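Chitin oligosaccahride binding protein NagB1 (Paenibacillus sp. FPU-7, PDB 7EHP) binds N,N'-diacetylchitobiose and N,N',N''-triacetylchitotriose as an extracellular solute-binding protein, probably delivering these chitin fragments to an ABC importer. Local coordinates at residues F160-G165 against E371-R376; L172-V177 against F265-V270; D183-F188 against S355-K360; R362-M367 against L383-K388. All blocks are in the same frame, centred on the assembly; numbering follows the deposited sequence.

Contact 1 of 4, residues F160-G165 against E371-R376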
loop_
_atom_site.group_PDB
_atom_site.type_symbol
_atom_site.label_atom_id
_atom_site.label_comp_id
_atom_site.label_asym_id
_atom_site.label_seq_id
_atom_site.Cartn_x
_atom_site.Cartn_y
_atom_site.Cartn_z
ATOM N N PHE A 160 -3.883 -15.654 0.155
ATOM C CA PHE A 160 -2.544 -15.193 0.524
ATOM C C PHE A 160 -1.519 -15.670 -0.504
ATOM O O PHE A 160 -1.464 -16.852 -0.839
ATOM C CB PHE A 160 -2.195 -15.688 1.954
ATOM C CG PHE A 160 -0.835 -15.274 2.442
ATOM C CD1 PHE A 160 -0.515 -13.934 2.605
ATOM C CD2 PHE A 160 0.113 -16.224 2.786
ATOM C CE1 PHE A 160 0.735 -13.544 3.068
ATOM C CE2 PHE A 160 1.370 -15.844 3.249
ATOM C CZ PHE A 160 1.680 -14.493 3.388
ATOM N N ALA A 161 -0.721 -14.744 -1.016
ATOM C CA ALA A 161 0.310 -15.077 -1.988
ATOM C C ALA A 161 1.573 -14.327 -1.601
ATOM O O ALA A 161 1.513 -13.122 -1.363
ATOM C CB ALA A 161 -0.152 -14.703 -3.399
ATOM N N SER A 162 2.713 -15.026 -1.521
ATOM C CA SER A 162 3.925 -14.431 -0.964
ATOM C C SER A 162 5.164 -14.562 -1.852
ATOM O O SER A 162 6.272 -14.301 -1.376
ATOM C CB SER A 162 4.234 -15.030 0.411
ATOM O OG SER A 162 4.455 -16.428 0.286
ATOM N N SER A 163 5.019 -14.915 -3.128
ATOM C CA SER A 163 6.157 -14.830 -4.038
ATOM C C SER A 163 6.694 -13.398 -4.131
ATOM O O SER A 163 7.912 -13.181 -4.183
ATOM C CB SER A 163 5.754 -15.353 -5.419
ATOM O OG SER A 163 6.888 -15.419 -6.261
ATOM N N ASP A 164 5.807 -12.405 -4.154
ATOM C CA ASP A 164 6.228 -11.019 -4.004
ATOM C C ASP A 164 6.342 -10.709 -2.512
ATOM O O ASP A 164 5.346 -10.742 -1.783
ATOM C CB ASP A 164 5.249 -10.074 -4.705
ATOM C CG ASP A 164 4.996 -10.480 -6.155
ATOM O OD1 ASP A 164 5.977 -10.824 -6.849
ATOM O OD2 ASP A 164 3.831 -10.457 -6.605
ATOM N N GLY A 165 7.555 -10.417 -2.052
ATOM C CA GLY A 165 7.796 -10.438 -0.622
ATOM C C GLY A 165 7.009 -9.397 0.150
ATOM O O GLY A 165 6.611 -9.639 1.290
ATOM N N GLU A 371 11.445 -16.961 4.231
ATOM C CA GLU A 371 12.049 -18.085 4.945
ATOM C C GLU A 371 11.138 -18.592 6.055
ATOM O O GLU A 371 10.998 -19.809 6.247
ATOM C CB GLU A 371 13.408 -17.677 5.519
ATOM C CG GLU A 371 14.448 -17.321 4.450
ATOM C CD GLU A 371 14.643 -18.431 3.438
ATOM O OE1 GLU A 371 15.270 -19.448 3.807
ATOM O OE2 GLU A 371 14.162 -18.302 2.285
ATOM N N LEU A 372 10.496 -17.678 6.796
ATOM C CA LEU A 372 9.579 -18.126 7.844
ATOM C C LEU A 372 8.386 -18.861 7.249
ATOM O O LEU A 372 7.959 -19.893 7.772
ATOM C CB LEU A 372 9.092 -16.948 8.683
ATOM C CG LEU A 372 8.106 -17.315 9.808
ATOM C CD1 LEU A 372 8.788 -18.025 10.966
ATOM C CD2 LEU A 372 7.345 -16.074 10.305
ATOM N N ILE A 373 7.838 -18.342 6.151
ATOM C CA ILE A 373 6.713 -19.000 5.497
ATOM C C ILE A 373 7.137 -20.364 4.964
ATOM O O ILE A 373 6.369 -21.329 5.016
ATOM C CB ILE A 373 6.148 -18.097 4.384
ATOM C CG1 ILE A 373 5.496 -16.848 4.988
ATOM C CG2 ILE A 373 5.150 -18.876 3.528
ATOM C CD1 ILE A 373 5.233 -15.695 3.963
ATOM N N GLY A 374 8.371 -20.471 4.453
ATOM C CA GLY A 374 8.908 -21.738 4.001
ATOM C C GLY A 374 9.420 -22.647 5.104
ATOM O O GLY A 374 10.053 -23.662 4.815
ATOM N N GLY A 375 9.182 -22.306 6.366
ATOM C CA GLY A 375 9.669 -23.102 7.479
ATOM C C GLY A 375 11.171 -23.139 7.649
ATOM O O GLY A 375 11.660 -23.907 8.485
ATOM N N ARG A 376 11.924 -22.308 6.919
ATOM C CA ARG A 376 13.380 -22.366 6.957
ATOM C C ARG A 376 13.998 -21.410 7.973
ATOM O O ARG A 376 15.224 -21.373 8.104
ATOM C CB ARG A 376 13.938 -22.099 5.562
ATOM C CG ARG A 376 13.477 -23.147 4.532
ATOM C CD ARG A 376 14.178 -22.941 3.196
ATOM N NE ARG A 376 13.591 -21.815 2.491
ATOM C CZ ARG A 376 12.420 -21.859 1.854
ATOM N NH1 ARG A 376 11.719 -22.989 1.814
ATOM N NH2 ARG A 376 11.952 -20.774 1.243
#
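Ile373, in the last turn of helix 359-373, drives its terminal methyl CD1 against Phe160 and Ser162 of the loop that follows strand 156-159. The methyl is the hub of the contact. Ile373 CD1 lies 3.8 Å from Phe160 CZ, near the plane of the ring, so the aromatic group is met at its outer edge and not over a face. Ile373 CD1 also rests 3.7 Å from Ser162 CB. Phe160 and Ile373 approach from opposite directions: with the ring anti to its backbone nitrogen (chi1 180°), CZ is turned to the helix. Tyr207 of helix 198-213 and Ala168 of helix 165-180 touch both of these side chains and add to the apolar packing. Ser162 OG sits beside Ile373 CD1 but is hydrogen-bonded to Ser220 OG, while the carbonyl of the same serine receives Gln370 NE2 from the helix.

Beyond Ile373 the polypeptide turns outward to solvent. Here a Schellman motif closes the helix, with Arg376 N bonded to Glu371 O at 2.7 Å and Gly375 N to Leu372 O at 3.0 Å; Gly375, with positive phi, is its C' residue. Arg376 folds back over this turn: its NE meets Glu371 OE1 from above the carboxylate plane, 3.2 Å away, in a salt bridge; the second bond, from NH2 to OE2, is weak. The two segments meet through van der Waals contacts, with no hydrogen bond across, and the serine hydroxyl has its polar partner in Ser220, so the methyl beside it probably costs the hydroxyl no hydrogen bond.

Contact 2 of 4, residues L172-V177 against F265-V270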
loop_
_atom_site.group_PDB
_atom_site.type_symbol
_atom_site.label_atom_id
_atom_site.label_comp_id
_atom_site.label_asym_id
_atom_site.label_seq_id
_atom_site.Cartn_x
_atom_site.Cartn_y
_atom_site.Cartn_z
ATOM N N LEU A 172 1.442 -8.677 8.439
ATOM C CA LEU A 172 2.452 -8.656 9.483
ATOM C C LEU A 172 2.539 -7.283 10.112
ATOM O O LEU A 172 2.722 -7.162 11.330
ATOM C CB LEU A 172 3.804 -9.108 8.920
ATOM C CG LEU A 172 5.046 -9.167 9.811
ATOM C CD1 LEU A 172 4.917 -10.286 10.889
ATOM C CD2 LEU A 172 6.297 -9.366 8.973
ATOM N N ASN A 173 2.389 -6.235 9.309
ATOM C CA ASN A 173 2.657 -4.872 9.733
ATOM C C ASN A 173 1.782 -4.671 10.936
ATOM O O ASN A 173 2.160 -4.209 12.006
ATOM C CB ASN A 173 2.046 -3.709 8.871
ATOM C CG ASN A 173 2.863 -2.470 9.046
ATOM O OD1 ASN A 173 4.052 -2.702 9.111
ATOM N ND2 ASN A 173 2.257 -1.360 9.722
ATOM N N THR A 174 0.518 -4.947 10.579
ATOM C CA THR A 174 -0.635 -4.719 11.477
ATOM C C THR A 174 -0.605 -5.648 12.673
ATOM O O THR A 174 -1.016 -5.257 13.772
ATOM C CB THR A 174 -1.958 -4.938 10.718
ATOM O OG1 THR A 174 -2.214 -3.914 9.754
ATOM C CG2 THR A 174 -3.162 -5.059 11.676
ATOM N N LEU A 175 -0.096 -6.870 12.493
ATOM C CA LEU A 175 -0.040 -7.765 13.640
ATOM C C LEU A 175 0.956 -7.272 14.681
ATOM O O LEU A 175 0.623 -7.224 15.865
ATOM C CB LEU A 175 0.286 -9.184 13.181
ATOM C CG LEU A 175 -0.981 -9.999 12.892
ATOM C CD1 LEU A 175 -0.619 -11.370 12.311
ATOM C CD2 LEU A 175 -1.790 -10.153 14.174
ATOM N N TRP A 176 2.182 -6.882 14.279
ATOM C CA TRP A 176 3.099 -6.473 15.348
ATOM C C TRP A 176 2.750 -5.085 15.872
ATOM O O TRP A 176 3.103 -4.759 17.007
ATOM C CB TRP A 176 4.605 -6.490 14.961
ATOM C CG TRP A 176 5.148 -5.289 14.148
ATOM C CD1 TRP A 176 5.459 -4.064 14.656
ATOM C CD2 TRP A 176 5.643 -5.282 12.789
ATOM N NE1 TRP A 176 5.983 -3.249 13.683
ATOM C CE2 TRP A 176 6.113 -3.970 12.527
ATOM C CE3 TRP A 176 5.681 -6.228 11.751
ATOM C CZ2 TRP A 176 6.616 -3.583 11.278
ATOM C CZ3 TRP A 176 6.173 -5.843 10.515
ATOM C CH2 TRP A 176 6.637 -4.528 10.288
ATOM N N VAL A 177 2.073 -4.251 15.073
ATOM C CA VAL A 177 1.588 -2.975 15.591
ATOM C C VAL A 177 0.423 -3.204 16.551
ATOM O O VAL A 177 0.292 -2.507 17.568
ATOM C CB VAL A 177 1.198 -2.009 14.449
ATOM C CG1 VAL A 177 0.394 -0.797 14.997
ATOM C CG2 VAL A 177 2.448 -1.532 13.678
ATOM N N PHE A 265 -13.414 -5.320 6.889
ATOM C CA PHE A 265 -13.373 -4.895 8.283
ATOM C C PHE A 265 -11.930 -4.707 8.736
ATOM O O PHE A 265 -11.004 -5.322 8.205
ATOM C CB PHE A 265 -14.119 -5.876 9.214
ATOM C CG PHE A 265 -13.642 -7.304 9.132
ATOM C CD1 PHE A 265 -12.565 -7.738 9.882
ATOM C CD2 PHE A 265 -14.295 -8.216 8.323
ATOM C CE1 PHE A 265 -12.127 -9.058 9.808
ATOM C CE2 PHE A 265 -13.865 -9.533 8.243
ATOM C CZ PHE A 265 -12.781 -9.954 8.990
ATOM N N SER A 266 -11.753 -3.843 9.731
ATOM C CA SER A 266 -10.446 -3.684 10.356
ATOM C C SER A 266 -10.039 -4.981 11.051
ATOM O O SER A 266 -10.882 -5.751 11.523
ATOM C CB SER A 266 -10.478 -2.526 11.349
ATOM O OG SER A 266 -9.244 -2.406 12.032
ATOM N N PHE A 267 -8.732 -5.232 11.087
ATOM C CA PHE A 267 -8.222 -6.484 11.635
ATOM C C PHE A 267 -8.632 -6.624 13.097
ATOM O O PHE A 267 -8.572 -5.649 13.847
ATOM C CB PHE A 267 -6.696 -6.534 11.521
ATOM C CG PHE A 267 -6.129 -7.877 11.789
ATOM C CD1 PHE A 267 -6.092 -8.840 10.792
ATOM C CD2 PHE A 267 -5.677 -8.204 13.066
ATOM C CE1 PHE A 267 -5.575 -10.111 11.054
ATOM C CE2 PHE A 267 -5.168 -9.458 13.345
ATOM C CZ PHE A 267 -5.123 -10.422 12.345
ATOM N N PRO A 268 -9.032 -7.822 13.538
ATOM C CA PRO A 268 -9.434 -8.001 14.939
ATOM C C PRO A 268 -8.418 -7.464 15.943
ATOM O O PRO A 268 -7.205 -7.453 15.700
ATOM C CB PRO A 268 -9.588 -9.521 15.062
ATOM C CG PRO A 268 -9.989 -9.948 13.690
ATOM C CD PRO A 268 -9.192 -9.068 12.763
ATOM N N ASP A 269 -8.934 -6.995 17.078
ATOM C CA ASP A 269 -8.073 -6.610 18.179
ATOM C C ASP A 269 -7.476 -7.853 18.832
ATOM O O ASP A 269 -8.012 -8.954 18.716
ATOM C CB ASP A 269 -8.863 -5.798 19.197
ATOM C CG ASP A 269 -9.093 -4.374 18.741
ATOM O OD1 ASP A 269 -8.408 -3.944 17.783
ATOM O OD2 ASP A 269 -9.954 -3.691 19.341
ATOM N N VAL A 270 -6.338 -7.670 19.511
ATOM C CA VAL A 270 -5.629 -8.773 20.152
ATOM C C VAL A 270 -5.308 -8.513 21.619
ATOM O O VAL A 270 -4.684 -9.360 22.262
ATOM C CB VAL A 270 -4.335 -9.140 19.393
ATOM C CG1 VAL A 270 -4.606 -9.323 17.895
ATOM C CG2 VAL A 270 -3.263 -8.110 19.651
#
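Phe267 reaches from the loop after strand 262-265 to the flank of helix 165-180, where Thr174 and Leu175 receive it. Phe267 CB lies 3.8 Å from Thr174 CG2, and Thr174 CG2 is 4.1 Å from Phe267 CG, at the root of the ring. Farther out, Phe267 CE2 comes to 3.5 Å from Leu175 CD2, a close approach for two carbons. The tip, Phe267 CZ, touches Leu175 CD2 at 3.8 Å and Leu175 CG at 4.2 Å. Neither residue lies squarely over a face of the ring or in line with its edge; both approach it at a slant. With CG anti to the backbone nitrogen (chi1 -168°), the ring extends to the helix, while Pro268 CD lies 3.4 Å above one face of the Phe267 ring. In this solute-binding protein of the periplasmic-binding-protein clan, the contact ties the loop leaving strand 262-265, which pairs with strand 109-125, to helix 165-180. Met171 and Leu143 also touch the ring, so helix 140-152 shares in the packing. Were Phe267 a mere alanine, a gap would probably open beside Leu175, its CD2 methyl left without the CE2 and CZ carbons it touches. The loop has a polar tie to the same helix as well: Arg178 donates NH2 to the carbonyl of Phe267 and NE to that of Pro268.

Contact 3 of 4, residues D183-F188 against S355-K360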
loop_
_atom_site.group_PDB
_atom_site.type_symbol
_atom_site.label_atom_id
_atom_site.label_comp_id
_atom_site.label_asym_id
_atom_site.label_seq_id
_atom_site.Cartn_x
_atom_site.Cartn_y
_atom_site.Cartn_z
ATOM N N ASP A 183 3.974 3.054 17.590
ATOM C CA ASP A 183 5.236 3.703 17.925
ATOM C C ASP A 183 6.433 2.736 17.895
ATOM O O ASP A 183 7.586 3.184 18.018
ATOM C CB ASP A 183 5.082 4.373 19.300
ATOM C CG ASP A 183 6.028 5.552 19.497
ATOM O OD1 ASP A 183 7.265 5.402 19.387
ATOM O OD2 ASP A 183 5.503 6.674 19.687
ATOM N N SER A 184 6.197 1.433 17.697
ATOM C CA SER A 184 7.302 0.487 17.573
ATOM C C SER A 184 8.166 0.783 16.351
ATOM O O SER A 184 9.398 0.652 16.403
ATOM C CB SER A 184 6.756 -0.933 17.501
ATOM O OG SER A 184 5.892 -1.065 16.390
ATOM N N VAL A 185 7.548 1.184 15.242
ATOM C CA VAL A 185 8.300 1.283 13.993
ATOM C C VAL A 185 9.203 2.521 14.012
ATOM O O VAL A 185 10.412 2.383 13.762
ATOM C CB VAL A 185 7.357 1.259 12.774
ATOM C CG1 VAL A 185 8.171 1.141 11.486
ATOM C CG2 VAL A 185 6.362 0.124 12.889
ATOM N N PRO A 186 8.709 3.733 14.316
ATOM C CA PRO A 186 9.660 4.843 14.522
ATOM C C PRO A 186 10.699 4.528 15.590
ATOM O O PRO A 186 11.862 4.936 15.478
ATOM C CB PRO A 186 8.738 5.997 14.939
ATOM C CG PRO A 186 7.448 5.677 14.299
ATOM C CD PRO A 186 7.330 4.203 14.561
ATOM N N GLY A 187 10.299 3.796 16.631
ATOM C CA GLY A 187 11.254 3.374 17.645
ATOM C C GLY A 187 12.400 2.559 17.074
ATOM O O GLY A 187 13.555 2.739 17.474
ATOM N N PHE A 188 12.099 1.661 16.123
ATOM C CA PHE A 188 13.147 0.861 15.484
ATOM C C PHE A 188 14.242 1.748 14.901
ATOM O O PHE A 188 15.437 1.490 15.084
ATOM C CB PHE A 188 12.568 -0.017 14.363
ATOM C CG PHE A 188 11.589 -1.067 14.820
ATOM C CD1 PHE A 188 11.632 -1.585 16.102
ATOM C CD2 PHE A 188 10.635 -1.565 13.929
ATOM C CE1 PHE A 188 10.726 -2.563 16.508
ATOM C CE2 PHE A 188 9.725 -2.542 14.324
ATOM C CZ PHE A 188 9.769 -3.045 15.623
ATOM N N SER A 355 7.240 3.124 4.984
ATOM C CA SER A 355 7.396 4.568 4.936
ATOM C C SER A 355 8.335 5.070 6.022
ATOM O O SER A 355 8.797 6.211 5.935
ATOM C CB SER A 355 6.039 5.264 5.072
ATOM O OG SER A 355 5.603 5.242 6.423
ATOM N N ILE A 356 8.638 4.232 7.020
ATOM C CA ILE A 356 9.442 4.618 8.172
ATOM C C ILE A 356 10.832 3.978 8.136
ATOM O O ILE A 356 11.836 4.661 8.353
ATOM C CB ILE A 356 8.708 4.290 9.494
ATOM C CG1 ILE A 356 7.428 5.112 9.601
ATOM C CG2 ILE A 356 9.614 4.595 10.700
ATOM C CD1 ILE A 356 6.433 4.579 10.571
ATOM N N VAL A 357 10.913 2.662 7.862
ATOM C CA VAL A 357 12.201 1.966 7.912
ATOM C C VAL A 357 12.984 2.188 6.620
ATOM O O VAL A 357 12.437 2.514 5.562
ATOM C CB VAL A 357 12.033 0.453 8.198
ATOM C CG1 VAL A 357 11.150 0.233 9.420
ATOM C CG2 VAL A 357 11.474 -0.280 6.976
ATOM N N GLN A 358 14.299 1.990 6.717
ATOM C CA GLN A 358 15.188 2.066 5.565
ATOM C C GLN A 358 14.959 0.892 4.599
ATOM O O GLN A 358 14.483 -0.182 4.983
ATOM C CB GLN A 358 16.644 2.074 6.047
ATOM C CG GLN A 358 16.952 3.158 7.094
ATOM C CD GLN A 358 16.827 2.708 8.551
ATOM O OE1 GLN A 358 15.984 1.883 8.899
ATOM N NE2 GLN A 358 17.659 3.286 9.416
ATOM N N ALA A 359 15.337 1.104 3.331
ATOM C CA ALA A 359 15.119 0.092 2.296
ATOM C C ALA A 359 15.738 -1.250 2.670
ATOM O O ALA A 359 15.121 -2.302 2.468
ATOM C CB ALA A 359 15.688 0.563 0.955
ATOM N N LYS A 360 16.957 -1.235 3.212
ATOM C CA LYS A 360 17.629 -2.485 3.544
ATOM C C LYS A 360 16.867 -3.263 4.602
ATOM O O LYS A 360 16.854 -4.498 4.570
ATOM C CB LYS A 360 19.048 -2.217 4.033
ATOM C CG LYS A 360 19.974 -3.430 3.923
ATOM C CD LYS A 360 20.430 -3.622 2.482
ATOM C CE LYS A 360 20.855 -5.062 2.186
ATOM N NZ LYS A 360 21.185 -5.222 0.731
#
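Val185 and Ile356 cross obliquely, with Val185 CG1 set against the root of the isoleucine, 3.8 Å from Ile356 CB. This methyl is anti to the valine backbone nitrogen (chi1 -171°), which turns it to the 355-360 segment. There Val185 CG1 also meets Val357 CG1 at 3.7 Å, again at a slant, so one methyl touches two consecutive residues. Both branches of Ile356 reach Val185 CG1 and Pro186. On the shorter arm, Ile356 CG2 lies 3.8 Å from Pro186 N, an atom that carries no hydrogen in proline. At the end of the longer arm, Ile356 CD1 lies beside the proline ring, 4.0 Å from Pro186 CG. The isoleucine thus straddles the Val185-Pro186 link, and Ile356 CA is 6.4 Å from Pro186 CA. With a glycine for Ile356, Pro186 is likely to lose its apolar cover from this segment, and Val185 CG1 to keep only Val357 to touch there.

No hydrogen bond joins the two segments. Polar ties lie around them: Gln358, at the N-cap position of helix 359-373, has its side-chain amide engaged by Gln390 and Asn394 of helix 379-396, and Asn394 also donates to the carbonyl of Phe188. Val185 touches Trp176 of helix 165-180, and the Val357 carbonyl is bonded to Thr71 at the start of helix 71-78. The contact thereby sets the beginning of helix 184-190 against the approach to helix 359-373, with helices 165-180 and 379-396 alongside.

Contact 4 of 4, residues R362-M367 against L383-K388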
loop_
_atom_site.group_PDB
_atom_site.type_symbol
_atom_site.label_atom_id
_atom_site.label_comp_id
_atom_site.label_asym_id
_atom_site.label_seq_id
_atom_site.Cartn_x
_atom_site.Cartn_y
_atom_site.Cartn_z
ATOM N N ARG A 362 13.486 -3.091 5.140
ATOM C CA ARG A 362 12.331 -3.610 4.412
ATOM C C ARG A 362 12.705 -4.844 3.597
ATOM O O ARG A 362 11.987 -5.845 3.608
ATOM C CB ARG A 362 11.775 -2.519 3.486
ATOM C CG ARG A 362 10.386 -2.829 2.908
ATOM C CD ARG A 362 10.305 -2.486 1.425
ATOM N NE ARG A 362 10.961 -3.479 0.584
ATOM C CZ ARG A 362 12.098 -3.273 -0.074
ATOM N NH1 ARG A 362 12.716 -2.101 -0.000
ATOM N NH2 ARG A 362 12.601 -4.236 -0.822
ATOM N N GLU A 363 13.804 -4.762 2.837
ATOM C CA GLU A 363 14.224 -5.891 2.013
ATOM C C GLU A 363 14.514 -7.120 2.870
ATOM O O GLU A 363 14.140 -8.246 2.518
ATOM C CB GLU A 363 15.460 -5.504 1.198
ATOM C CG GLU A 363 15.938 -6.626 0.298
ATOM C CD GLU A 363 17.237 -6.308 -0.438
ATOM O OE1 GLU A 363 18.303 -6.266 0.207
ATOM O OE2 GLU A 363 17.182 -6.108 -1.668
ATOM N N THR A 364 15.165 -6.915 4.015
ATOM C CA THR A 364 15.498 -8.022 4.903
ATOM C C THR A 364 14.245 -8.644 5.508
ATOM O O THR A 364 14.146 -9.869 5.628
ATOM C CB THR A 364 16.445 -7.503 5.980
ATOM O OG1 THR A 364 17.591 -6.932 5.327
ATOM C CG2 THR A 364 16.844 -8.609 6.970
ATOM N N LEU A 365 13.266 -7.818 5.883
ATOM C CA LEU A 365 12.022 -8.363 6.408
ATOM C C LEU A 365 11.329 -9.224 5.361
ATOM O O LEU A 365 10.833 -10.311 5.681
ATOM C CB LEU A 365 11.092 -7.243 6.877
ATOM C CG LEU A 365 9.802 -7.743 7.511
ATOM C CD1 LEU A 365 10.152 -8.620 8.742
ATOM C CD2 LEU A 365 8.886 -6.586 7.900
ATOM N N GLU A 366 11.301 -8.763 4.102
ATOM C CA GLU A 366 10.728 -9.560 3.015
ATOM C C GLU A 366 11.396 -10.925 2.921
ATOM O O GLU A 366 10.729 -11.967 2.941
ATOM C CB GLU A 366 10.878 -8.819 1.684
ATOM C CG GLU A 366 9.839 -7.763 1.457
ATOM C CD GLU A 366 10.226 -6.766 0.379
ATOM O OE1 GLU A 366 9.435 -5.833 0.138
ATOM O OE2 GLU A 366 11.305 -6.908 -0.228
ATOM N N MET A 367 12.723 -10.939 2.838
ATOM C CA MET A 367 13.420 -12.209 2.674
ATOM C C MET A 367 13.257 -13.093 3.903
ATOM O O MET A 367 13.077 -14.304 3.775
ATOM C CB MET A 367 14.892 -11.956 2.376
ATOM C CG MET A 367 15.118 -10.920 1.269
ATOM S SD MET A 367 16.855 -10.664 0.823
ATOM C CE MET A 367 17.413 -9.526 2.102
ATOM N N LEU A 383 13.747 -12.252 14.012
ATOM C CA LEU A 383 13.910 -11.014 14.771
ATOM C C LEU A 383 15.378 -10.726 15.080
ATOM O O LEU A 383 15.816 -9.570 15.022
ATOM C CB LEU A 383 13.067 -11.088 16.044
ATOM C CG LEU A 383 11.599 -11.310 15.682
ATOM C CD1 LEU A 383 10.778 -11.457 16.900
ATOM C CD2 LEU A 383 11.057 -10.131 14.862
ATOM N N ASP A 384 16.158 -11.764 15.394
ATOM C CA ASP A 384 17.604 -11.595 15.549
ATOM C C ASP A 384 18.212 -10.912 14.327
ATOM O O ASP A 384 19.005 -9.968 14.446
ATOM C CB ASP A 384 18.261 -12.960 15.752
ATOM C CG ASP A 384 18.131 -13.482 17.166
ATOM O OD1 ASP A 384 17.662 -12.744 18.056
ATOM O OD2 ASP A 384 18.483 -14.660 17.368
ATOM N N LYS A 385 17.860 -11.401 13.134
ATOM C CA LYS A 385 18.401 -10.837 11.904
ATOM C C LYS A 385 17.832 -9.444 11.634
ATOM O O LYS A 385 18.568 -8.530 11.229
ATOM C CB LYS A 385 18.110 -11.789 10.747
ATOM C CG LYS A 385 18.508 -11.267 9.391
ATOM C CD LYS A 385 20.020 -11.141 9.260
ATOM C CE LYS A 385 20.409 -10.911 7.792
ATOM N NZ LYS A 385 21.818 -10.470 7.622
ATOM N N MET A 386 16.527 -9.257 11.861
ATOM C CA MET A 386 15.938 -7.931 11.698
ATOM C C MET A 386 16.636 -6.908 12.573
ATOM O O MET A 386 16.909 -5.784 12.132
ATOM C CB MET A 386 14.439 -7.956 12.013
ATOM C CG MET A 386 13.625 -8.688 10.966
ATOM S SD MET A 386 13.931 -7.938 9.357
ATOM C CE MET A 386 13.436 -6.244 9.698
ATOM N N GLN A 387 16.939 -7.269 13.822
ATOM C CA GLN A 387 17.522 -6.262 14.698
ATOM C C GLN A 387 18.947 -5.928 14.284
ATOM O O GLN A 387 19.343 -4.760 14.322
ATOM C CB GLN A 387 17.469 -6.691 16.163
ATOM C CG GLN A 387 17.936 -5.565 17.094
ATOM C CD GLN A 387 17.138 -4.284 16.906
ATOM O OE1 GLN A 387 15.973 -4.316 16.490
ATOM N NE2 GLN A 387 17.753 -3.148 17.229
ATOM N N LYS A 388 19.733 -6.926 13.878
ATOM C CA LYS A 388 21.095 -6.627 13.440
ATOM C C LYS A 388 21.077 -5.683 12.247
ATOM O O LYS A 388 21.819 -4.697 12.216
ATOM C CB LYS A 388 21.856 -7.914 13.109
ATOM C CG LYS A 388 22.253 -8.683 14.359
ATOM C CD LYS A 388 23.125 -9.896 14.077
ATOM C CE LYS A 388 23.359 -10.699 15.362
ATOM N NZ LYS A 388 24.188 -9.950 16.363
#
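The 362-367 and 383-388 segments of helices 359-373 and 379-396 run nearly antiparallel, at 168°, their axes 9.8 Å apart at closest approach and Leu365 and Met386 nearest in register. Met386 fills the space between them. Its chain bends at both chi2 (-56°) and chi3 (-58°), folding the thioether back against the opposite backbone, so that Met386 SD lies 3.5 Å from Leu365 N. The methyl Met386 CE continues to 3.8 Å from Leu365 CB, and the two side chains stand roughly perpendicular. Thr364 and the methionine run alongside, pointing opposite ways, with Thr364 CG2 3.8 Å from Met386 SD. Thr364 CG2 also touches Lys385 CG at 4.0 Å, where the aliphatic part of the lysine lies at the solvent-exposed edge. Thr364 OG1 is hydrogen-bonded to the carbonyl of Lys360, one turn back in its own helix.

Arg362 and Glu366 point away from the partner helix and pair with each other. The guanidinium grips the carboxylate side-on, Arg362 NE to Glu366 OE1 at 2.8 Å and NH2 to OE2 at 3.0 Å; OE1 is approached from well above the carboxylate plane. Phe49 adds a cation-pi contact to the arginine. The chemistry is thus divided by direction: thioether, methyl and methylene groups join the two helices without a hydrogen bond, while the ion pair lies on another side of helix 359-373, its charges probably largely balanced by one another.

Helix 359-373 and its lead-in carry three of the four contacts: contact 3 just before its start, contact 4 along its middle and contact 1 at its end. Contact 2 instead joins helix 165-180 to the loop after strand 262-265, but Trp176 links it to contact 3 through Val185 and to contact 4 through Leu365. Centres lie from about 12 Å (contacts 3 and 4) to about 21 Å (contacts 1 and 3) apart. Contacts 2 and 3 are nested within the loop closed by contact 1, whereas contact 4 crosses it. Contacts 1 and 3 pack helix 359-373 and its lead-in onto much earlier chain, and contact 4 holds the two last helices together, about 10 to 13 Å from the bound glycan.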